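PDB 3NYI: fat acid-binding protein from Eubacterium ventriosum, which probably binds fatty acids as a member of the DegV family and holds a molecule of stearic acid. Local coordinates for residues Ala103-Lys107 / Asn118-Ile122; Arg48-Gln53 / Tyr242-Lys246; Leu133-Gln137 / Gly288-Tyr293. One frame throughout, in Å; residues are numbered along the deposited sequence.

How the contacts relate
The three contacts illustrate how near and distant parts of one chain are joined around a bound fatty acid. Contact 1 is local, joining neighbouring elements of one beta-alpha-beta unit, whereas contacts 2 and 3 tie together parts of the chain far apart in sequence and their segments alternate along it. Contact 1 is nested inside the loop that contact 2 closes, yet their centres lie 31 Å apart, on opposite sides of the chain's centre. Strand 119-123 of contact 1 is followed in the chain by helix 128-143 of contact 3, and the nearest atoms of these contacts are about 5 Å apart without touching. The stearic acid is about 6 Å from the Gly288 position, about 7 Å from the side chain of Tyr52 and about 12 Å from that of Ala103.

Contact 1 (Ala103-Lys107 / Asn118-Ile122); sequences AINAK and NICVI
Lys107 and Ile119 run past each other in opposite directions, the lysine chain lying alongside the beta-branch of the isoleucine before reaching the strand backbone. With CG anti to the backbone N (chi1 165°) and every later torsion extended, the lysine lays its CG 4.0 Å from Ile119 CG2 and carries its ammonium group on to the carbonyl beyond. There Lys107 NZ donates to Ile119 O at 2.8 Å, meeting it almost head-on, with a C=O...N angle of 168°. A water accepts a second bond from Lys107 NZ, at 3.1 Å, and lies 3.3 Å from Val121 N, from which it also accepts, so the ammonium holds Ile119 directly and Val121 through the water. The pair belongs to the beta-alpha-beta unit of strand 87-91, helix 99-113 and strand 119-123, with the helix packed nearly antiparallel to the second strand. Farther along, Val121 is met by two helix side chains: Ala103 CB abuts Val121 CG1 at 3.7 Å, while the tip of Ile104 comes obliquely across, its CD1 3.7 Å from Val121 CB. Tyr73 of helix 70-81 packs on Ala103, and Phe77 of the same helix on Ile119.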
loop_
_atom_site.group_PDB
_atom_site.type_symbol
_atom_site.label_atom_id
_atom_site.label_comp_id
_atom_site.label_asym_id
_atom_site.label_seq_id
_atom_site.Cartn_x
_atom_site.Cartn_y
_atom_site.Cartn_z
ATOM N N ALA A 103 11.412 -6.882 9.886
ATOM C CA ALA A 103 12.383 -5.811 9.712
ATOM C C ALA A 103 13.000 -5.413 11.052
ATOM O O ALA A 103 14.174 -5.064 11.124
ATOM C CB ALA A 103 11.733 -4.581 9.025
ATOM N N ILE A 104 12.202 -5.441 12.115
ATOM C CA ILE A 104 12.725 -5.139 13.443
ATOM C C ILE A 104 13.782 -6.179 13.825
ATOM O O ILE A 104 14.875 -5.843 14.298
ATOM C CB ILE A 104 11.614 -5.144 14.515
ATOM C CG1 ILE A 104 10.690 -3.935 14.331
ATOM C CG2 ILE A 104 12.238 -5.078 15.904
ATOM C CD1 ILE A 104 11.402 -2.612 14.445
ATOM N N ASN A 105 13.453 -7.447 13.634
ATOM C CA ASN A 105 14.442 -8.497 13.903
ATOM C C ASN A 105 15.689 -8.346 13.038
ATOM O O ASN A 105 16.798 -8.614 13.490
ATOM C CB ASN A 105 13.839 -9.895 13.772
ATOM C CG ASN A 105 13.085 -10.316 15.028
ATOM O OD1 ASN A 105 12.442 -9.492 15.684
ATOM N ND2 ASN A 105 13.175 -11.595 15.377
ATOM N N ALA A 106 15.511 -7.885 11.804
ATOM C CA ALA A 106 16.645 -7.729 10.893
ATOM C C ALA A 106 17.543 -6.569 11.317
ATOM O O ALA A 106 18.776 -6.660 11.237
ATOM C CB ALA A 106 16.161 -7.539 9.468
ATOM N N LYS A 107 16.931 -5.469 11.759
ATOM C CA LYS A 107 17.700 -4.361 12.316
ATOM C C LYS A 107 18.587 -4.848 13.470
ATOM O O LYS A 107 19.779 -4.517 13.544
ATOM C CB LYS A 107 16.766 -3.229 12.783
ATOM C CG LYS A 107 17.445 -2.224 13.690
ATOM C CD LYS A 107 16.496 -1.109 14.067
ATOM C CE LYS A 107 17.124 -0.152 15.061
ATOM N NZ LYS A 107 16.235 1.027 15.293
ATOM N N ASN A 118 22.831 3.272 11.667
ATOM C CA ASN A 118 21.562 3.975 11.841
ATOM C C ASN A 118 20.442 3.390 10.977
ATOM O O ASN A 118 20.405 3.599 9.767
ATOM C CB ASN A 118 21.708 5.469 11.562
ATOM C CG ASN A 118 20.403 6.224 11.767
ATOM O OD1 ASN A 118 20.206 6.870 12.797
ATOM N ND2 ASN A 118 19.495 6.130 10.795
ATOM N N ILE A 119 19.536 2.660 11.612
ATOM C CA ILE A 119 18.437 2.009 10.914
ATOM C C ILE A 119 17.141 2.356 11.628
ATOM O O ILE A 119 16.985 2.067 12.811
ATOM C CB ILE A 119 18.601 0.475 10.912
ATOM C CG1 ILE A 119 19.926 0.071 10.268
ATOM C CG2 ILE A 119 17.428 -0.197 10.196
ATOM C CD1 ILE A 119 20.206 -1.431 10.350
ATOM N N CYS A 120 16.221 2.985 10.905
ATOM C CA CYS A 120 14.912 3.336 11.444
ATOM C C CYS A 120 13.823 2.517 10.730
ATOM O O CYS A 120 13.692 2.587 9.511
ATOM C CB CYS A 120 14.659 4.839 11.266
ATOM S SG CYS A 120 12.973 5.326 11.675
ATOM N N VAL A 121 13.066 1.724 11.482
ATOM C CA VAL A 121 12.026 0.881 10.880
ATOM C C VAL A 121 10.675 1.485 11.233
ATOM O O VAL A 121 10.393 1.750 12.401
ATOM C CB VAL A 121 12.103 -0.583 11.373
ATOM C CG1 VAL A 121 10.946 -1.420 10.798
ATOM C CG2 VAL A 121 13.445 -1.197 10.991
ATOM N N ILE A 122 9.857 1.727 10.214
ATOM C CA ILE A 122 8.565 2.360 10.409
ATOM C C ILE A 122 7.402 1.472 9.977
ATOM O O ILE A 122 7.322 1.054 8.818
ATOM C CB ILE A 122 8.479 3.683 9.615
ATOM C CG1 ILE A 122 9.556 4.672 10.090
ATOM C CG2 ILE A 122 7.061 4.274 9.698
ATOM C CD1 ILE A 122 9.752 5.837 9.145
HETATM O O HOH W 1 13.180 1.123 14.688
#

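Contact 2 (Arg48-Gln53 / Tyr242-Lys246); sequences RDECYQ and YGYDK
Arg48 reaches from the start of helix 48-57 to the carbonyl of Gly243. Its chain sets out with CG anti to the backbone N (chi1 -179°) and bends at chi2 (-106°), which brings the guanidinium across to the turn. Arg48 NH2 donates to Gly243 O at 2.8 Å, with an N-H...O angle of 151°, approaching from above the carbonyl plane. The same side chain enters a salt-bridge network: Arg48 NH1 bonds Asp49 OD1 at 3.1 Å, in the guanidinium plane, and Lys246 NZ meets Asp49 OD2 at 3.2 Å from above the carboxylate plane. One carboxylate thus sits between two cations, which probably offsets the closeness of Arg48 NH1 and Lys246 NZ, 4.2 Å apart. Replacing Arg48 by an alanine removes its bonds to Gly243, Asp49 and Ile272, and would probably leave Gly243 O without this donor and Asp49 with Lys246 alone in the network.

Packing is carried by Tyr52 and Tyr244. Tyr52 CE2 lies 3.6 Å from Gly243 C, and Tyr52 CB meets the edge of the Tyr244 ring, while Tyr52 CE1 rests over a face of the Arg48 guanidinium.

Both Tyr52 OH and Arg48 NE hydrogen-bond to Ile272 O, just beyond strand 270-271. Ala277 of helix 274-280 and the loop residues Pro282 and Pro284 pack on Tyr52, and the 242-246 turn links strand 236-242 to helix 246-260.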
loop_
_atom_site.group_PDB
_atom_site.type_symbol
_atom_site.label_atom_id
_atom_site.label_comp_id
_atom_site.label_asym_id
_atom_site.label_seq_id
_atom_site.Cartn_x
_atom_site.Cartn_y
_atom_site.Cartn_z
ATOM N N ARG A 48 3.651 -8.876 -11.536
ATOM C CA ARG A 48 2.341 -8.491 -11.066
ATOM C C ARG A 48 1.262 -8.935 -12.053
ATOM O O ARG A 48 0.251 -9.523 -11.667
ATOM C CB ARG A 48 2.317 -6.978 -10.871
ATOM C CG ARG A 48 1.017 -6.450 -10.372
ATOM C CD ARG A 48 0.306 -5.747 -11.477
ATOM N NE ARG A 48 -0.801 -4.962 -10.959
ATOM C CZ ARG A 48 -1.831 -4.580 -11.695
ATOM N NH1 ARG A 48 -1.874 -4.927 -12.971
ATOM N NH2 ARG A 48 -2.814 -3.862 -11.159
ATOM N N ASP A 49 1.484 -8.676 -13.338
ATOM C CA ASP A 49 0.491 -9.045 -14.339
ATOM C C ASP A 49 0.229 -10.557 -14.407
ATOM O O ASP A 49 -0.921 -10.973 -14.558
ATOM C CB ASP A 49 0.851 -8.457 -15.711
ATOM C CG ASP A 49 0.618 -6.949 -15.777
ATOM O OD1 ASP A 49 0.178 -6.360 -14.765
ATOM O OD2 ASP A 49 0.874 -6.345 -16.837
ATOM N N GLU A 50 1.281 -11.371 -14.278
ATOM C CA GLU A 50 1.131 -12.828 -14.320
ATOM C C GLU A 50 0.256 -13.318 -13.180
ATOM O O GLU A 50 -0.577 -14.206 -13.356
ATOM C CB GLU A 50 2.474 -13.531 -14.170
ATOM C CG GLU A 50 3.536 -13.184 -15.173
ATOM C CD GLU A 50 4.801 -13.971 -14.904
ATOM O OE1 GLU A 50 5.764 -13.393 -14.358
ATOM O OE2 GLU A 50 4.818 -15.181 -15.212
ATOM N N CYS A 51 0.480 -12.762 -11.996
ATOM C CA CYS A 51 -0.288 -13.166 -10.831
ATOM C C CYS A 51 -1.775 -12.876 -11.017
ATOM O O CYS A 51 -2.617 -13.716 -10.709
ATOM C CB CYS A 51 0.244 -12.471 -9.574
ATOM S SG CYS A 51 -0.514 -13.039 -8.047
ATOM N N TYR A 52 -2.102 -11.681 -11.503
ATOM C CA TYR A 52 -3.497 -11.340 -11.721
ATOM C C TYR A 52 -4.113 -12.331 -12.711
ATOM O O TYR A 52 -5.268 -12.743 -12.563
ATOM C CB TYR A 52 -3.631 -9.920 -12.262
ATOM C CG TYR A 52 -3.733 -8.824 -11.200
ATOM C CD1 TYR A 52 -2.596 -8.290 -10.603
ATOM C CD2 TYR A 52 -4.966 -8.300 -10.831
ATOM C CE1 TYR A 52 -2.699 -7.263 -9.647
ATOM C CE2 TYR A 52 -5.076 -7.276 -9.881
ATOM C CZ TYR A 52 -3.942 -6.767 -9.295
ATOM O OH TYR A 52 -4.051 -5.746 -8.355
ATOM N N GLN A 53 -3.338 -12.698 -13.726
ATOM C CA GLN A 53 -3.805 -13.638 -14.745
ATOM C C GLN A 53 -4.184 -14.986 -14.149
ATOM O O GLN A 53 -5.258 -15.516 -14.443
ATOM C CB GLN A 53 -2.763 -13.828 -15.851
ATOM C CG GLN A 53 -2.977 -12.944 -17.067
ATOM C CD GLN A 53 -4.353 -13.112 -17.702
ATOM O OE1 GLN A 53 -4.981 -14.168 -17.610
ATOM N NE2 GLN A 53 -4.824 -12.061 -18.353
ATOM N N TYR A 242 -5.418 0.668 -9.303
ATOM C CA TYR A 242 -6.277 -0.167 -10.136
ATOM C C TYR A 242 -5.768 -1.603 -10.177
ATOM O O TYR A 242 -4.592 -1.865 -9.919
ATOM C CB TYR A 242 -6.369 0.389 -11.560
ATOM C CG TYR A 242 -5.025 0.577 -12.224
ATOM C CD1 TYR A 242 -4.401 -0.475 -12.888
ATOM C CD2 TYR A 242 -4.372 1.801 -12.172
ATOM C CE1 TYR A 242 -3.171 -0.310 -13.491
ATOM C CE2 TYR A 242 -3.138 1.977 -12.769
ATOM C CZ TYR A 242 -2.542 0.919 -13.425
ATOM O OH TYR A 242 -1.314 1.092 -14.022
ATOM N N GLY A 243 -6.666 -2.523 -10.507
ATOM C CA GLY A 243 -6.357 -3.938 -10.491
ATOM C C GLY A 243 -6.103 -4.466 -11.887
ATOM O O GLY A 243 -5.254 -3.946 -12.616
ATOM N N TYR A 244 -6.855 -5.493 -12.261
ATOM C CA TYR A 244 -6.598 -6.221 -13.497
ATOM C C TYR A 244 -6.837 -5.369 -14.740
ATOM O O TYR A 244 -6.067 -5.414 -15.703
ATOM C CB TYR A 244 -7.475 -7.470 -13.537
ATOM C CG TYR A 244 -7.307 -8.306 -14.786
ATOM C CD1 TYR A 244 -6.123 -8.991 -15.027
ATOM C CD2 TYR A 244 -8.338 -8.427 -15.704
ATOM C CE1 TYR A 244 -5.962 -9.770 -16.156
ATOM C CE2 TYR A 244 -8.191 -9.205 -16.842
ATOM C CZ TYR A 244 -6.998 -9.874 -17.058
ATOM O OH TYR A 244 -6.838 -10.646 -18.184
ATOM N N ASP A 245 -7.910 -4.589 -14.711
ATOM C CA ASP A 245 -8.328 -3.819 -15.878
ATOM C C ASP A 245 -7.744 -2.410 -15.858
ATOM O O ASP A 245 -8.288 -1.517 -15.210
ATOM C CB ASP A 245 -9.852 -3.759 -15.936
ATOM C CG ASP A 245 -10.369 -3.069 -17.188
ATOM O OD1 ASP A 245 -9.592 -2.364 -17.865
ATOM O OD2 ASP A 245 -11.567 -3.234 -17.488
ATOM N N LYS A 246 -6.644 -2.220 -16.583
ATOM C CA LYS A 246 -5.971 -0.926 -16.652
ATOM C C LYS A 246 -6.845 0.183 -17.249
ATOM O O LYS A 246 -6.787 1.327 -16.798
ATOM C CB LYS A 246 -4.658 -1.046 -17.426
ATOM C CG LYS A 246 -3.690 -2.045 -16.816
ATOM C CD LYS A 246 -2.285 -1.882 -17.373
ATOM C CE LYS A 246 -1.318 -2.886 -16.742
ATOM N NZ LYS A 246 -1.631 -4.298 -17.115
#

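Contact 3 (Leu133-Gln137 / Gly288-Tyr293); sequences LLIDQ and GVIRKY
Leu133 and Gln137, one helical turn apart, face Ile290 and Tyr293, and the axes of helix segment 133-137 and strand segment 288-291 run in roughly the same direction, 31° apart, with a closest approach of 9.1 Å.

Ile290 fills the middle of the interface and divides its branches among three helix residues. Its CG2 is 3.8 Å from Leu133 CB and also touches Gln137 CG. The other branch, with CG1 anti to the backbone N (chi1 -162°), carries CD1 to Leu134, where Ile290 CD1 reaches Leu134 CA at 3.7 Å and then meets the leucine's own CD1 obliquely. Leu133 CD1 presses on the strand backbone, 3.5 Å from Gly288 C. Gly288 has no side chain to compete with this methyl; a CB here would probably crowd it.

The polar part of the contact belongs to Gln137. Bent at chi2 (-64°), its chain slides past Ile290 and brings the amide to the end of the strand. Tyr293 N donates to Gln137 OE1 at 2.8 Å, with an N-H...O angle of 162° and the donor standing above the amide carbonyl plane. The same oxygen lies at the edge of the Tyr293 ring, 3.5 Å from Tyr293 CD2. A buried glutamine oxygen and a backbone N-H past the strand thereby satisfy one another, while Tyr293 OH has its own partner in Asp144 OD2.

Leu158 of helix 148-161 packs on Leu134 and Gln137. The arrangement is a helix-on-sheet interface typical of alpha/beta proteins: helix 128-143, which follows strand 119-123, packs on strands 285-291 and 236-242 of the second sheet, while Leu134 also touches Phe90 of the first, so it lies between the two sheets of this DegV-family fold, with the bound stearic acid about 6 Å from the Gly288 position on the strand.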
loop_
_atom_site.group_PDB
_atom_site.type_symbol
_atom_site.label_atom_id
_atom_site.label_comp_id
_atom_site.label_asym_id
_atom_site.label_seq_id
_atom_site.Cartn_x
_atom_site.Cartn_y
_atom_site.Cartn_z
ATOM N N LEU A 133 1.981 6.843 -0.954
ATOM C CA LEU A 133 1.812 8.276 -0.612
ATOM C C LEU A 133 2.658 8.692 0.589
ATOM O O LEU A 133 3.244 9.778 0.596
ATOM C CB LEU A 133 0.338 8.595 -0.335
ATOM C CG LEU A 133 -0.528 8.634 -1.597
ATOM C CD1 LEU A 133 -2.011 8.656 -1.243
ATOM C CD2 LEU A 133 -0.142 9.855 -2.465
ATOM N N LEU A 134 2.719 7.836 1.614
ATOM C CA LEU A 134 3.514 8.161 2.790
ATOM C C LEU A 134 5.002 8.188 2.458
ATOM O O LEU A 134 5.715 9.105 2.846
ATOM C CB LEU A 134 3.253 7.176 3.936
ATOM C CG LEU A 134 4.025 7.489 5.223
ATOM C CD1 LEU A 134 3.470 8.761 5.893
ATOM C CD2 LEU A 134 3.972 6.305 6.197
ATOM N N ILE A 135 5.481 7.167 1.752
ATOM C CA ILE A 135 6.870 7.157 1.359
ATOM C C ILE A 135 7.198 8.409 0.553
ATOM O O ILE A 135 8.211 9.066 0.775
ATOM C CB ILE A 135 7.200 5.905 0.541
ATOM C CG1 ILE A 135 7.180 4.685 1.464
ATOM C CG2 ILE A 135 8.557 6.054 -0.085
ATOM C CD1 ILE A 135 7.082 3.323 0.704
ATOM N N ASP A 136 6.317 8.740 -0.373
ATOM C CA ASP A 136 6.511 9.931 -1.195
ATOM C C ASP A 136 6.532 11.236 -0.381
ATOM O O ASP A 136 7.310 12.138 -0.679
ATOM C CB ASP A 136 5.469 9.992 -2.318
ATOM C CG ASP A 136 5.714 11.151 -3.271
ATOM O OD1 ASP A 136 6.808 11.201 -3.880
ATOM O OD2 ASP A 136 4.823 12.019 -3.371
ATOM N N GLN A 137 5.708 11.341 0.655
ATOM C CA GLN A 137 5.801 12.520 1.518
ATOM C C GLN A 137 7.184 12.565 2.164
ATOM O O GLN A 137 7.793 13.619 2.259
ATOM C CB GLN A 137 4.705 12.537 2.584
ATOM C CG GLN A 137 3.324 12.899 2.041
ATOM C CD GLN A 137 3.279 14.320 1.483
ATOM O OE1 GLN A 137 3.688 15.263 2.151
ATOM N NE2 GLN A 137 2.797 14.468 0.247
ATOM N N GLY A 288 -6.362 6.766 -2.927
ATOM C CA GLY A 288 -5.747 7.057 -1.647
ATOM C C GLY A 288 -5.479 8.544 -1.533
ATOM O O GLY A 288 -5.279 9.241 -2.539
ATOM N N VAL A 289 -5.498 9.047 -0.307
ATOM C CA VAL A 289 -5.211 10.458 -0.088
ATOM C C VAL A 289 -4.310 10.572 1.120
ATOM O O VAL A 289 -4.294 9.689 1.983
ATOM C CB VAL A 289 -6.502 11.296 0.148
ATOM C CG1 VAL A 289 -7.518 10.993 -0.936
ATOM C CG2 VAL A 289 -7.081 11.014 1.550
ATOM N N ILE A 290 -3.556 11.656 1.183
ATOM C CA ILE A 290 -2.742 11.933 2.357
ATOM C C ILE A 290 -2.515 13.426 2.436
ATOM O O ILE A 290 -2.545 14.111 1.409
ATOM C CB ILE A 290 -1.374 11.187 2.299
ATOM C CG1 ILE A 290 -0.726 11.105 3.689
ATOM C CG2 ILE A 290 -0.442 11.875 1.311
ATOM C CD1 ILE A 290 0.489 10.108 3.775
ATOM N N ARG A 291 -2.282 13.935 3.644
ATOM C CA ARG A 291 -2.052 15.368 3.823
ATOM C C ARG A 291 -0.707 15.742 3.221
ATOM O O ARG A 291 0.237 14.962 3.286
ATOM C CB ARG A 291 -2.040 15.756 5.309
ATOM C CG ARG A 291 -3.399 16.009 5.924
ATOM C CD ARG A 291 -3.997 17.293 5.400
ATOM N NE ARG A 291 -3.267 18.465 5.868
ATOM C CZ ARG A 291 -3.597 19.168 6.948
ATOM N NH1 ARG A 291 -4.638 18.812 7.693
ATOM N NH2 ARG A 291 -2.874 20.222 7.288
ATOM N N LYS A 292 -0.620 16.934 2.636
ATOM C CA LYS A 292 0.684 17.461 2.225
ATOM C C LYS A 292 1.444 17.895 3.469
ATOM O O LYS A 292 0.939 18.698 4.255
ATOM C CB LYS A 292 0.533 18.661 1.288
ATOM C CG LYS A 292 -0.349 18.433 0.087
ATOM C CD LYS A 292 -0.837 19.805 -0.412
ATOM C CE LYS A 292 -1.441 19.736 -1.795
ATOM N NZ LYS A 292 -1.751 21.111 -2.289
ATOM N N TYR A 293 2.654 17.373 3.659
ATOM C CA TYR A 293 3.408 17.701 4.873
ATOM C C TYR A 293 3.527 19.214 5.122
ATOM O O TYR A 293 3.546 19.644 6.270
ATOM C CB TYR A 293 4.798 17.051 4.878
ATOM C CG TYR A 293 5.850 17.858 4.154
ATOM C CD1 TYR A 293 6.583 18.836 4.822
ATOM C CD2 TYR A 293 6.110 17.645 2.805
ATOM C CE1 TYR A 293 7.543 19.587 4.159
ATOM C CE2 TYR A 293 7.071 18.386 2.140
ATOM C CZ TYR A 293 7.780 19.357 2.821
ATOM O OH TYR A 293 8.739 20.089 2.159
#